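Local coordinates for protein chorismate mutase (Burkholderia thailandensis, PDB 6CNZ) that probably catalyses the Claisen rearrangement of chorismate to prephenate, the branch-point step towards phenylalanine and tyrosine, at residues V21-S25 and S145-W149; L28-V34 and A82-Q87; A35-W39 and L90-R95; V67-Y71 and A127-R133. All blocks are in the same frame, centred on the assembly; numbering follows the deposited sequence.

How the contacts relate
Contacts 1 and 2 are buried, with centres 11 and 8 Å from the centre of the chain, and both draw on helix 15-29. Contacts 3 and 4 are only partly buried and lie on opposite sides of that centre, their own centres about 34 Å apart. Helix 69-96 takes part in contacts 2, 3 and 4, and contacts 2 and 3 also share helix 31-41; these two touch directly, for instance Gln87 OE1 to Lys38 NZ at 3.3 Å. The chemistry changes with position: in contact 1 a tryptophan rests its face on Ala22 and turns its NE1 edge to Ser25 and a nitrate ion, contact 2 is mainly aliphatic, contact 3 aromatic, and contact 4 combines helix capping, charge and a bridging water.

Contact 1. Residues V21-S25 and S145-W149; sequences VALAS and SIANW. With NO3 (nitrate ion), chain G.
Trp149 lays its indole against Ala22, whose CA sits 4.0 Å from the centroid of the six-membered ring and 10° off its normal, a CH-pi contact; Ala22 CB is 3.7 Å from Trp149 CZ3. Residues 21-25 and 145-149 are both helix. Their axes approach to 10.6 Å and cross at -58°, with CA pairs Val21-Ile146 at 6.4 Å and Ala22-Trp149 at 7.3 Å. Trp149 has chi1 t and chi2 -97°. Val21, also t, puts CG1 3.7 Å from Trp149 CB and CG2 3.8 Å from Ser145 CB. This crossing joins helix 15-29 to helix 138-153 in an all-helical fold, consistent with AroQ-class chorismate mutases, and forms part of the dimer interface: Ala22 packs on Ala22 and Trp149 on Asn19 of the second subunit. At the ring edge, Trp149 NE1 donates a weak hydrogen bond to Ser25 OG (2.9 Å; Ser25 t). A nitrate, probably from the crystallisation liquor, accepts from Ser25 OG at O1 (2.8 Å) and weakly from Trp149 NE1 at O3 (3.0 Å); Gln159 NE2 also binds it.

Contact 2. Residues L28-V34 and A82-Q87; sequences LALAEPV and ASKQLQ
Residues 82-87 form continuous helix, whereas 28-34 is interrupted at Leu30 (phi/psi -75/-4), between helix 15-29 and helix 31-41; Ala31 N bonds to Leu28 O at 3.0 Å. The closest backbone approach is Ala31 CA to Ser83 CA, 5.6 Å: the short Ala31 side chain, its CA-to-CB bond toward the other segment, lets the backbones come this close.

Apolar contacts dominate. Leu28 and Leu86, both t,p, meet CD1 to CD2 at 3.9 Å; Leu28 CD1 also lies 4.1 Å from Ala82 CB, and Ala31 CB 4.0 Å from Leu86 CD2. Carbonyl oxygens also meet methyl groups: Leu28 O is 3.6 Å from Leu86 CD2, and Leu28 CD1 is 3.6 Å from Ala82 O.

One polar bond lies within the second helix: Gln87 (m,t) NE2 donates to Ser83 OG at 2.7 Å. Gln87 also sets CG 3.7 Å from Ala31 O and OE1 3.6 Å from Val34 CG1. Nitrate, probably from the crystallisation liquor, lies about 4 Å from the Ser83 and Lys38 side chains and may mark a pocket in this all-helical, AroQ-type fold.

With no hydrogen bond between them, the segments meet through largely apolar van der Waals packing, Gln87 and Ser83 contributing part of the 315 Å² buried.

Contact 3. Residues A35-W39 and L90-R95; sequences AHWKW and LFATWR
Trp39 plays both parts in two edge-to-face stacks, presenting its edge to the face of Phe91 and its own face to the edge of Trp94. For the first, the Trp39 six-membered ring and the Phe91 ring have centroids 5.3 Å apart and planes at 76°; for the second, the Trp39 five-membered and Trp94 six-membered rings give 5.4 Å and 68°. Trp94 CB adds a CH-pi contact, 3.6 Å from the centroid of the Trp39 six-membered ring. The rotamers are t with chi2 -96° for Trp39, m with chi2 31° for Phe91 and m with chi2 -23° for Trp94.

Both segments are helical, with axes 10.7 Å apart at closest approach and crossing at -52°; CA pairs are Ala35-Leu90 at 7.0 Å and Trp39-Phe91 at 7.2 Å. Ala35 fills the space one turn earlier, its CB 3.7 Å from Leu90 CD1 and 3.8 Å from Trp94 CZ3. Lys38 leads away, its NZ bonding to Ile45 O. Trp39, Phe91 and Trp94 form an aromatic cluster between crossed helices, Trp39 being common to both edge-to-face pairs, here joining helix 31-41 to the C-terminal end of helix 69-96.

Contact 4. Residues V67-Y71 and A127-R133; sequences VDPAY and ARVAPLR
Tyr71, with chi1 t and chi2 55°, points toward residues 127-133 and receives an extended Arg133 over one face. All of chi1 to chi4 of Arg133 are near 180°, so its chain runs straight across the ring: CD lies 3.9 Å from the Tyr71 centroid, 22° off the normal, a CH-pi contact, and NE comes within 3.3 Å of Tyr71 CD1. Ala130 CB, by contrast, is 4.3 Å from Tyr71 CE2, and Tyr71 OH is 4.0 Å from Val129 CG1 and hydrogen-bonds to Val170 O.

Asp68 is the N-cap of helix 69-96. Its t rotamer (backbone -55/120) brings OD2 over the first turn to accept from Tyr71 N at 2.9 Å, and Pro69 opens the helix. The same Asp68 OD2 forms a long salt bridge with Arg133 NH1, 3.9 Å, and accepts from a water at 2.7 Å that in turn accepts from Arg133 NH2 at 2.6 Å. Asp68 thus links the start of helix 69-96 to Arg133, near the C-terminal end of helix 107-129, through the long salt bridge and the water.

Elsewhere in the contact, the closest CA pair is Val67-Ala127, 5.5 Å, where Val67 (t) sets CG2 3.5 Å from Ala127 CB. Backbone bonds from i to i-3, Leu132 N to Val129 O and Arg133 N to Ala130 O, both 2.9 Å, continue through 129-133. Arg133 also makes backbone hydrogen bonds with Ala172, next to Cys171, which forms a disulfide with Cys138.

Contact 1. Residues V21-S25 and S145-W149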
loop_
_atom_site.group_PDB
_atom_site.type_symbol
_atom_site.label_atom_id
_atom_site.label_comp_id
_atom_site.label_asym_id
_atom_site.label_seq_id
_atom_site.Cartn_x
_atom_site.Cartn_y
_atom_site.Cartn_z
ATOM N N VAL A 21 -9.585 -3.854 2.263
ATOM C CA VAL A 21 -9.122 -4.232 0.924
ATOM C C VAL A 21 -7.764 -3.600 0.622
ATOM O O VAL A 21 -6.827 -4.270 0.176
ATOM C CB VAL A 21 -10.183 -3.833 -0.125
ATOM C CG1 VAL A 21 -9.682 -4.079 -1.564
ATOM C CG2 VAL A 21 -11.471 -4.580 0.125
ATOM N N ALA A 22 -7.643 -2.294 0.853
ATOM C CA ALA A 22 -6.399 -1.599 0.524
ATOM C C ALA A 22 -5.218 -2.192 1.275
ATOM O O ALA A 22 -4.145 -2.403 0.696
ATOM C CB ALA A 22 -6.529 -0.109 0.841
ATOM N N LEU A 23 -5.406 -2.503 2.557
ATOM C CA LEU A 23 -4.288 -3.027 3.333
ATOM C C LEU A 23 -3.968 -4.461 2.933
ATOM O O LEU A 23 -2.786 -4.840 2.859
ATOM C CB LEU A 23 -4.583 -2.916 4.830
ATOM C CG LEU A 23 -4.553 -1.474 5.377
ATOM C CD1 LEU A 23 -5.279 -1.398 6.721
ATOM C CD2 LEU A 23 -3.108 -0.905 5.474
ATOM N N ALA A 24 -5.003 -5.268 2.648
ATOM C CA ALA A 24 -4.761 -6.635 2.199
ATOM C C ALA A 24 -3.996 -6.631 0.891
ATOM O O ALA A 24 -3.102 -7.456 0.678
ATOM C CB ALA A 24 -6.077 -7.402 2.033
ATOM N N SER A 25 -4.338 -5.707 -0.000
ATOM C CA SER A 25 -3.615 -5.601 -1.259
ATOM C C SER A 25 -2.184 -5.129 -1.025
ATOM O O SER A 25 -1.245 -5.615 -1.666
ATOM C CB SER A 25 -4.369 -4.645 -2.195
ATOM O OG SER A 25 -3.592 -4.307 -3.326
ATOM N N SER A 145 -16.125 -3.427 -3.140
ATOM C CA SER A 145 -14.855 -2.791 -2.789
ATOM C C SER A 145 -13.696 -3.433 -3.536
ATOM O O SER A 145 -12.787 -2.742 -4.003
ATOM C CB SER A 145 -14.601 -2.874 -1.281
ATOM O OG SER A 145 -15.638 -2.252 -0.551
ATOM N N ILE A 146 -13.710 -4.759 -3.647
ATOM C CA ILE A 146 -12.627 -5.459 -4.328
ATOM C C ILE A 146 -12.558 -5.045 -5.789
ATOM O O ILE A 146 -11.478 -4.760 -6.329
ATOM C CB ILE A 146 -12.808 -6.976 -4.188
ATOM C CG1 ILE A 146 -12.543 -7.416 -2.737
ATOM C CG2 ILE A 146 -11.918 -7.669 -5.174
ATOM C CD1 ILE A 146 -13.022 -8.870 -2.462
ATOM N N ALA A 147 -13.711 -5.016 -6.455
ATOM C CA ALA A 147 -13.736 -4.602 -7.853
ATOM C C ALA A 147 -13.327 -3.141 -8.007
ATOM O O ALA A 147 -12.606 -2.795 -8.944
ATOM C CB ALA A 147 -15.126 -4.822 -8.443
ATOM N N ASN A 148 -13.824 -2.261 -7.133
ATOM C CA ASN A 148 -13.403 -0.867 -7.192
ATOM C C ASN A 148 -11.885 -0.771 -7.113
ATOM O O ASN A 148 -11.245 -0.070 -7.906
ATOM C CB ASN A 148 -14.036 -0.067 -6.051
ATOM C CG ASN A 148 -15.487 0.320 -6.328
ATOM O OD1 ASN A 148 -15.935 0.310 -7.482
ATOM N ND2 ASN A 148 -16.228 0.673 -5.269
ATOM N N TRP A 149 -11.292 -1.493 -6.159
ATOM C CA TRP A 149 -9.853 -1.412 -5.955
ATOM C C TRP A 149 -9.102 -2.001 -7.136
ATOM O O TRP A 149 -8.095 -1.440 -7.576
ATOM C CB TRP A 149 -9.476 -2.133 -4.661
ATOM C CG TRP A 149 -8.027 -2.169 -4.401
ATOM C CD1 TRP A 149 -7.172 -3.193 -4.689
ATOM C CD2 TRP A 149 -7.235 -1.142 -3.791
ATOM N NE1 TRP A 149 -5.905 -2.868 -4.296
ATOM C CE2 TRP A 149 -5.913 -1.620 -3.730
ATOM C CE3 TRP A 149 -7.517 0.132 -3.285
ATOM C CZ2 TRP A 149 -4.865 -0.867 -3.187
ATOM C CZ3 TRP A 149 -6.475 0.882 -2.736
ATOM C CH2 TRP A 149 -5.166 0.374 -2.689
HETATM N N NO3 G . -4.400 -6.387 -5.821
HETATM O O1 NO3 G . -3.676 -6.635 -4.807
HETATM O O2 NO3 G . -4.389 -7.171 -6.821
HETATM O O3 NO3 G . -5.128 -5.351 -5.836
#

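Contact 2. Residues L28-V34 and A82-Q87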
loop_
_atom_site.group_PDB
_atom_site.type_symbol
_atom_site.label_atom_id
_atom_site.label_comp_id
_atom_site.label_asym_id
_atom_site.label_seq_id
_atom_site.Cartn_x
_atom_site.Cartn_y
_atom_site.Cartn_z
ATOM N N LEU A 28 -0.245 -8.076 0.174
ATOM C CA LEU A 28 -0.044 -9.024 -0.918
ATOM C C LEU A 28 1.023 -8.547 -1.893
ATOM O O LEU A 28 1.726 -9.367 -2.485
ATOM C CB LEU A 28 -1.371 -9.250 -1.650
ATOM C CG LEU A 28 -1.437 -10.350 -2.696
ATOM C CD1 LEU A 28 -0.905 -11.681 -2.116
ATOM C CD2 LEU A 28 -2.881 -10.498 -3.245
ATOM N N ALA A 29 1.159 -7.234 -2.086
ATOM C CA ALA A 29 2.152 -6.741 -3.022
ATOM C C ALA A 29 3.578 -7.008 -2.547
ATOM O O ALA A 29 4.496 -7.041 -3.372
ATOM C CB ALA A 29 1.958 -5.241 -3.264
ATOM N N LEU A 30 3.785 -7.173 -1.246
ATOM C CA LEU A 30 5.105 -7.513 -0.734
ATOM C C LEU A 30 5.468 -8.974 -0.999
ATOM O O LEU A 30 6.594 -9.379 -0.700
ATOM C CB LEU A 30 5.175 -7.193 0.761
ATOM C CG LEU A 30 5.085 -5.715 1.160
ATOM C CD1 LEU A 30 4.737 -5.565 2.638
ATOM C CD2 LEU A 30 6.404 -5.011 0.870
ATOM N N ALA A 31 4.554 -9.767 -1.571
ATOM C CA ALA A 31 4.899 -11.141 -1.930
ATOM C C ALA A 31 5.874 -11.190 -3.102
ATOM O O ALA A 31 6.664 -12.137 -3.208
ATOM C CB ALA A 31 3.629 -11.954 -2.237
ATOM N N GLU A 32 5.849 -10.188 -3.981
ATOM C CA GLU A 32 6.824 -10.156 -5.066
ATOM C C GLU A 32 8.249 -10.057 -4.530
ATOM O O GLU A 32 9.083 -10.896 -4.904
ATOM C CB GLU A 32 6.483 -9.013 -6.048
ATOM C CG GLU A 32 7.248 -9.054 -7.400
ATOM C CD GLU A 32 8.724 -8.642 -7.317
ATOM O OE1 GLU A 32 9.122 -7.898 -6.390
ATOM O OE2 GLU A 32 9.502 -9.059 -8.200
ATOM N N PRO A 33 8.605 -9.088 -3.670
ATOM C CA PRO A 33 9.981 -9.089 -3.147
ATOM C C PRO A 33 10.297 -10.281 -2.248
ATOM O O PRO A 33 11.459 -10.701 -2.195
ATOM C CB PRO A 33 10.088 -7.753 -2.390
ATOM C CG PRO A 33 8.703 -7.302 -2.139
ATOM C CD PRO A 33 7.910 -7.824 -3.335
ATOM N N VAL A 34 9.321 -10.847 -1.543
ATOM C CA VAL A 34 9.565 -12.115 -0.854
ATOM C C VAL A 34 9.950 -13.184 -1.870
ATOM O O VAL A 34 10.970 -13.866 -1.728
ATOM C CB VAL A 34 8.326 -12.550 -0.038
ATOM C CG1 VAL A 34 8.565 -13.924 0.574
ATOM C CG2 VAL A 34 7.984 -11.542 1.058
ATOM N N ALA A 82 -2.750 -16.604 0.244
ATOM C CA ALA A 82 -2.705 -15.672 -0.881
ATOM C C ALA A 82 -1.271 -15.311 -1.240
ATOM O O ALA A 82 -0.911 -15.244 -2.427
ATOM C CB ALA A 82 -3.496 -14.407 -0.538
ATOM N N SER A 83 -0.440 -15.073 -0.225
ATOM C CA SER A 83 0.971 -14.786 -0.469
ATOM C C SER A 83 1.641 -15.954 -1.191
ATOM O O SER A 83 2.297 -15.772 -2.225
ATOM C CB SER A 83 1.669 -14.487 0.864
ATOM O OG SER A 83 3.048 -14.232 0.683
ATOM N N LYS A 84 1.445 -17.172 -0.687
ATOM C CA LYS A 84 2.111 -18.326 -1.288
ATOM C C LYS A 84 1.607 -18.585 -2.704
ATOM O O LYS A 84 2.382 -18.956 -3.589
ATOM C CB LYS A 84 1.911 -19.564 -0.402
ATOM C CG LYS A 84 2.765 -19.537 0.852
ATOM C CD LYS A 84 2.231 -20.458 1.944
ATOM C CE LYS A 84 2.471 -21.921 1.647
ATOM N NZ LYS A 84 2.092 -22.767 2.830
ATOM N N GLN A 85 0.303 -18.417 -2.927
ATOM C CA GLN A 85 -0.249 -18.514 -4.270
ATOM C C GLN A 85 0.468 -17.563 -5.227
ATOM O O GLN A 85 0.914 -17.961 -6.309
ATOM C CB GLN A 85 -1.749 -18.204 -4.202
ATOM C CG GLN A 85 -2.549 -18.430 -5.455
ATOM C CD GLN A 85 -3.967 -17.921 -5.270
ATOM O OE1 GLN A 85 -4.520 -17.999 -4.173
ATOM N NE2 GLN A 85 -4.536 -17.341 -6.315
ATOM N N LEU A 86 0.554 -16.289 -4.858
ATOM C CA LEU A 86 1.242 -15.320 -5.703
ATOM C C LEU A 86 2.708 -15.709 -5.909
ATOM O O LEU A 86 3.219 -15.674 -7.035
ATOM C CB LEU A 86 1.134 -13.914 -5.087
ATOM C CG LEU A 86 1.709 -12.746 -5.905
ATOM C CD1 LEU A 86 1.347 -12.882 -7.381
ATOM C CD2 LEU A 86 1.202 -11.404 -5.383
ATOM N N GLN A 87 3.406 -16.080 -4.828
ATOM C CA GLN A 87 4.827 -16.431 -4.953
ATOM C C GLN A 87 5.024 -17.620 -5.885
ATOM O O GLN A 87 5.961 -17.641 -6.692
ATOM C CB GLN A 87 5.443 -16.741 -3.580
ATOM C CG GLN A 87 5.489 -15.565 -2.577
ATOM C CD GLN A 87 5.981 -16.014 -1.194
ATOM O OE1 GLN A 87 7.017 -16.661 -1.079
ATOM N NE2 GLN A 87 5.212 -15.700 -0.149
#

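Contact 3. Residues A35-W39 and L90-R95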
loop_
_atom_site.group_PDB
_atom_site.type_symbol
_atom_site.label_atom_id
_atom_site.label_comp_id
_atom_site.label_asym_id
_atom_site.label_seq_id
_atom_site.Cartn_x
_atom_site.Cartn_y
_atom_site.Cartn_z
ATOM N N ALA A 35 9.129 -13.339 -2.916
ATOM C CA ALA A 35 9.404 -14.339 -3.939
ATOM C C ALA A 35 10.765 -14.105 -4.568
ATOM O O ALA A 35 11.554 -15.043 -4.737
ATOM C CB ALA A 35 8.313 -14.311 -5.014
ATOM N N HIS A 36 11.043 -12.853 -4.939
ATOM C CA HIS A 36 12.320 -12.493 -5.550
ATOM C C HIS A 36 13.498 -12.886 -4.648
ATOM O O HIS A 36 14.464 -13.517 -5.097
ATOM C CB HIS A 36 12.297 -10.985 -5.853
ATOM C CG HIS A 36 13.429 -10.486 -6.701
ATOM N ND1 HIS A 36 13.502 -9.174 -7.131
ATOM C CD2 HIS A 36 14.529 -11.104 -7.197
ATOM C CE1 HIS A 36 14.606 -9.002 -7.839
ATOM N NE2 HIS A 36 15.245 -10.156 -7.895
ATOM N N TRP A 37 13.422 -12.557 -3.361
ATOM C CA TRP A 37 14.483 -12.968 -2.439
ATOM C C TRP A 37 14.616 -14.492 -2.366
ATOM O O TRP A 37 15.733 -15.031 -2.397
ATOM C CB TRP A 37 14.213 -12.385 -1.053
ATOM C CG TRP A 37 15.329 -12.603 -0.106
ATOM C CD1 TRP A 37 16.410 -11.779 0.098
ATOM C CD2 TRP A 37 15.506 -13.725 0.775
ATOM N NE1 TRP A 37 17.230 -12.315 1.061
ATOM C CE2 TRP A 37 16.704 -13.508 1.489
ATOM C CE3 TRP A 37 14.770 -14.886 1.027
ATOM C CZ2 TRP A 37 17.186 -14.417 2.441
ATOM C CZ3 TRP A 37 15.251 -15.794 1.986
ATOM C CH2 TRP A 37 16.445 -15.550 2.675
ATOM N N LYS A 38 13.488 -15.205 -2.285
ATOM C CA LYS A 38 13.529 -16.674 -2.209
ATOM C C LYS A 38 14.031 -17.306 -3.504
ATOM O O LYS A 38 14.697 -18.348 -3.465
ATOM C CB LYS A 38 12.142 -17.208 -1.852
ATOM C CG LYS A 38 11.730 -16.874 -0.410
ATOM C CD LYS A 38 10.359 -17.453 -0.072
ATOM C CE LYS A 38 10.102 -17.497 1.442
ATOM N NZ LYS A 38 8.629 -17.474 1.738
ATOM N N TRP A 39 13.739 -16.678 -4.652
ATOM C CA TRP A 39 14.226 -17.165 -5.941
ATOM C C TRP A 39 15.749 -17.117 -6.016
ATOM O O TRP A 39 16.390 -18.033 -6.561
ATOM C CB TRP A 39 13.617 -16.323 -7.067
ATOM C CG TRP A 39 14.084 -16.693 -8.461
ATOM C CD1 TRP A 39 15.091 -16.111 -9.171
ATOM C CD2 TRP A 39 13.559 -17.741 -9.291
ATOM N NE1 TRP A 39 15.209 -16.710 -10.404
ATOM C CE2 TRP A 39 14.284 -17.718 -10.499
ATOM C CE3 TRP A 39 12.517 -18.673 -9.142
ATOM C CZ2 TRP A 39 14.021 -18.607 -11.551
ATOM C CZ3 TRP A 39 12.249 -19.563 -10.194
ATOM C CH2 TRP A 39 12.997 -19.515 -11.383
ATOM N N LEU A 90 4.693 -16.429 -9.398
ATOM C CA LEU A 90 5.905 -15.740 -9.839
ATOM C C LEU A 90 7.019 -16.739 -10.162
ATOM O O LEU A 90 7.677 -16.626 -11.202
ATOM C CB LEU A 90 6.364 -14.730 -8.774
ATOM C CG LEU A 90 5.428 -13.533 -8.542
ATOM C CD1 LEU A 90 5.714 -12.793 -7.210
ATOM C CD2 LEU A 90 5.497 -12.567 -9.699
ATOM N N PHE A 91 7.228 -17.743 -9.293
ATOM C CA PHE A 91 8.195 -18.801 -9.585
ATOM C C PHE A 91 7.904 -19.464 -10.924
ATOM O O PHE A 91 8.821 -19.702 -11.720
ATOM C CB PHE A 91 8.202 -19.863 -8.479
ATOM C CG PHE A 91 9.132 -19.549 -7.311
ATOM C CD1 PHE A 91 9.386 -18.235 -6.922
ATOM C CD2 PHE A 91 9.753 -20.581 -6.611
ATOM C CE1 PHE A 91 10.229 -17.962 -5.845
ATOM C CE2 PHE A 91 10.593 -20.318 -5.531
ATOM C CZ PHE A 91 10.839 -19.008 -5.153
ATOM N N ALA A 92 6.630 -19.807 -11.173
ATOM C CA ALA A 92 6.267 -20.435 -12.445
ATOM C C ALA A 92 6.626 -19.525 -13.625
ATOM O O ALA A 92 7.141 -19.991 -14.646
ATOM C CB ALA A 92 4.764 -20.782 -12.451
ATOM N N THR A 93 6.395 -18.221 -13.480
ATOM C CA THR A 93 6.748 -17.258 -14.522
ATOM C C THR A 93 8.257 -17.176 -14.708
ATOM O O THR A 93 8.759 -17.193 -15.836
ATOM C CB THR A 93 6.183 -15.882 -14.151
ATOM O OG1 THR A 93 4.761 -15.966 -14.051
ATOM C CG2 THR A 93 6.564 -14.809 -15.183
ATOM N N TRP A 94 8.997 -17.081 -13.605
ATOM C CA TRP A 94 10.448 -16.970 -13.692
ATOM C C TRP A 94 11.092 -18.243 -14.238
ATOM O O TRP A 94 12.083 -18.156 -14.970
ATOM C CB TRP A 94 11.003 -16.583 -12.317
ATOM C CG TRP A 94 10.513 -15.216 -11.919
ATOM C CD1 TRP A 94 10.083 -14.224 -12.775
ATOM C CD2 TRP A 94 10.343 -14.700 -10.592
ATOM N NE1 TRP A 94 9.664 -13.129 -12.062
ATOM C CE2 TRP A 94 9.824 -13.381 -10.722
ATOM C CE3 TRP A 94 10.587 -15.217 -9.304
ATOM C CZ2 TRP A 94 9.548 -12.563 -9.614
ATOM C CZ3 TRP A 94 10.311 -14.402 -8.196
ATOM C CH2 TRP A 94 9.796 -13.086 -8.364
ATOM N N ARG A 95 10.533 -19.424 -13.938
ATOM C CA ARG A 95 11.057 -20.661 -14.532
ATOM C C ARG A 95 10.909 -20.655 -16.041
ATOM O O ARG A 95 11.773 -21.169 -16.750
ATOM C CB ARG A 95 10.345 -21.896 -13.980
ATOM C CG ARG A 95 10.748 -22.307 -12.592
ATOM C CD ARG A 95 10.043 -23.600 -12.156
ATOM N NE ARG A 95 10.069 -23.680 -10.700
ATOM C CZ ARG A 95 9.009 -23.579 -9.908
ATOM N NH1 ARG A 95 7.789 -23.443 -10.422
ATOM N NH2 ARG A 95 9.171 -23.642 -8.592
#

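Contact 4. Residues V67-Y71 and A127-R133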
loop_
_atom_site.group_PDB
_atom_site.type_symbol
_atom_site.label_atom_id
_atom_site.label_comp_id
_atom_site.label_asym_id
_atom_site.label_seq_id
_atom_site.Cartn_x
_atom_site.Cartn_y
_atom_site.Cartn_z
ATOM N N VAL A 67 -11.067 -8.456 18.784
ATOM C CA VAL A 67 -11.472 -9.275 17.648
ATOM C C VAL A 67 -11.504 -10.737 18.065
ATOM O O VAL A 67 -10.600 -11.210 18.760
ATOM C CB VAL A 67 -10.507 -9.083 16.466
ATOM C CG1 VAL A 67 -11.093 -9.701 15.212
ATOM C CG2 VAL A 67 -10.226 -7.635 16.272
ATOM N N ASP A 68 -12.515 -11.466 17.597
ATOM C CA ASP A 68 -12.599 -12.912 17.820
ATOM C C ASP A 68 -11.340 -13.624 17.324
ATOM O O ASP A 68 -11.033 -13.556 16.123
ATOM C CB ASP A 68 -13.821 -13.482 17.115
ATOM C CG ASP A 68 -13.851 -14.991 17.144
ATOM O OD1 ASP A 68 -14.008 -15.552 18.242
ATOM O OD2 ASP A 68 -13.713 -15.617 16.078
ATOM N N PRO A 69 -10.605 -14.330 18.194
ATOM C CA PRO A 69 -9.302 -14.875 17.771
ATOM C C PRO A 69 -9.393 -15.806 16.574
ATOM O O PRO A 69 -8.496 -15.798 15.728
ATOM C CB PRO A 69 -8.803 -15.612 19.029
ATOM C CG PRO A 69 -9.509 -14.955 20.166
ATOM C CD PRO A 69 -10.863 -14.542 19.630
ATOM N N ALA A 70 -10.457 -16.606 16.472
ATOM C CA ALA A 70 -10.557 -17.536 15.350
ATOM C C ALA A 70 -10.834 -16.796 14.046
ATOM O O ALA A 70 -10.343 -17.186 12.982
ATOM C CB ALA A 70 -11.639 -18.580 15.632
ATOM N N TYR A 71 -11.624 -15.727 14.113
ATOM C CA TYR A 71 -11.871 -14.897 12.942
ATOM C C TYR A 71 -10.582 -14.266 12.435
ATOM O O TYR A 71 -10.317 -14.256 11.229
ATOM C CB TYR A 71 -12.879 -13.826 13.318
ATOM C CG TYR A 71 -13.295 -12.884 12.233
ATOM C CD1 TYR A 71 -13.810 -13.352 11.041
ATOM C CD2 TYR A 71 -13.223 -11.513 12.430
ATOM C CE1 TYR A 71 -14.219 -12.485 10.055
ATOM C CE2 TYR A 71 -13.636 -10.632 11.458
ATOM C CZ TYR A 71 -14.140 -11.123 10.269
ATOM O OH TYR A 71 -14.562 -10.243 9.295
ATOM N N ALA A 127 -10.982 -5.489 12.881
ATOM C CA ALA A 127 -11.849 -5.134 14.004
ATOM C C ALA A 127 -12.972 -4.204 13.570
ATOM O O ALA A 127 -14.093 -4.299 14.078
ATOM C CB ALA A 127 -11.037 -4.476 15.120
ATOM N N ARG A 128 -12.693 -3.283 12.642
ATOM C CA ARG A 128 -13.758 -2.391 12.199
ATOM C C ARG A 128 -14.721 -3.085 11.258
ATOM O O ARG A 128 -15.860 -2.631 11.110
ATOM C CB ARG A 128 -13.190 -1.148 11.521
ATOM C CG ARG A 128 -12.529 -0.178 12.492
ATOM C CD ARG A 128 -11.801 0.914 11.745
ATOM N NE ARG A 128 -10.915 1.674 12.620
ATOM C CZ ARG A 128 -10.149 2.676 12.206
ATOM N NH1 ARG A 128 -10.171 3.033 10.931
ATOM N NH2 ARG A 128 -9.359 3.316 13.061
ATOM N N VAL A 129 -14.288 -4.164 10.611
ATOM C CA VAL A 129 -15.171 -4.902 9.713
ATOM C C VAL A 129 -16.006 -5.935 10.463
ATOM O O VAL A 129 -17.088 -6.306 9.992
ATOM C CB VAL A 129 -14.320 -5.520 8.589
ATOM C CG1 VAL A 129 -15.093 -6.548 7.789
ATOM C CG2 VAL A 129 -13.818 -4.404 7.671
ATOM N N ALA A 130 -15.566 -6.349 11.642
ATOM C CA ALA A 130 -16.232 -7.406 12.402
ATOM C C ALA A 130 -17.743 -7.227 12.543
ATOM O O ALA A 130 -18.472 -8.191 12.266
ATOM C CB ALA A 130 -15.548 -7.524 13.771
ATOM N N PRO A 131 -18.285 -6.055 12.908
ATOM C CA PRO A 131 -19.749 -5.959 13.087
ATOM C C PRO A 131 -20.550 -6.280 11.832
ATOM O O PRO A 131 -21.768 -6.472 11.935
ATOM C CB PRO A 131 -19.967 -4.497 13.503
ATOM C CG PRO A 131 -18.620 -3.994 13.939
ATOM C CD PRO A 131 -17.634 -4.743 13.091
ATOM N N LEU A 132 -19.915 -6.322 10.663
ATOM C CA LEU A 132 -20.563 -6.605 9.387
ATOM C C LEU A 132 -20.463 -8.070 8.999
ATOM O O LEU A 132 -21.037 -8.471 7.977
ATOM C CB LEU A 132 -19.929 -5.759 8.273
ATOM C CG LEU A 132 -20.333 -4.291 8.070
ATOM C CD1 LEU A 132 -20.490 -3.520 9.384
ATOM C CD2 LEU A 132 -19.306 -3.615 7.187
ATOM N N ARG A 133 -19.746 -8.868 9.797
ATOM C CA ARG A 133 -19.341 -10.203 9.374
ATOM C C ARG A 133 -20.540 -11.035 8.943
ATOM O O ARG A 133 -20.480 -11.755 7.943
ATOM C CB ARG A 133 -18.580 -10.875 10.517
ATOM C CG ARG A 133 -18.123 -12.284 10.259
ATOM C CD ARG A 133 -17.483 -12.844 11.515
ATOM N NE ARG A 133 -17.023 -14.211 11.330
ATOM C CZ ARG A 133 -16.514 -14.960 12.300
ATOM N NH1 ARG A 133 -16.405 -14.473 13.532
ATOM N NH2 ARG A 133 -16.120 -16.196 12.042
HETATM O O HOH W 1 -15.153 -17.028 14.345
#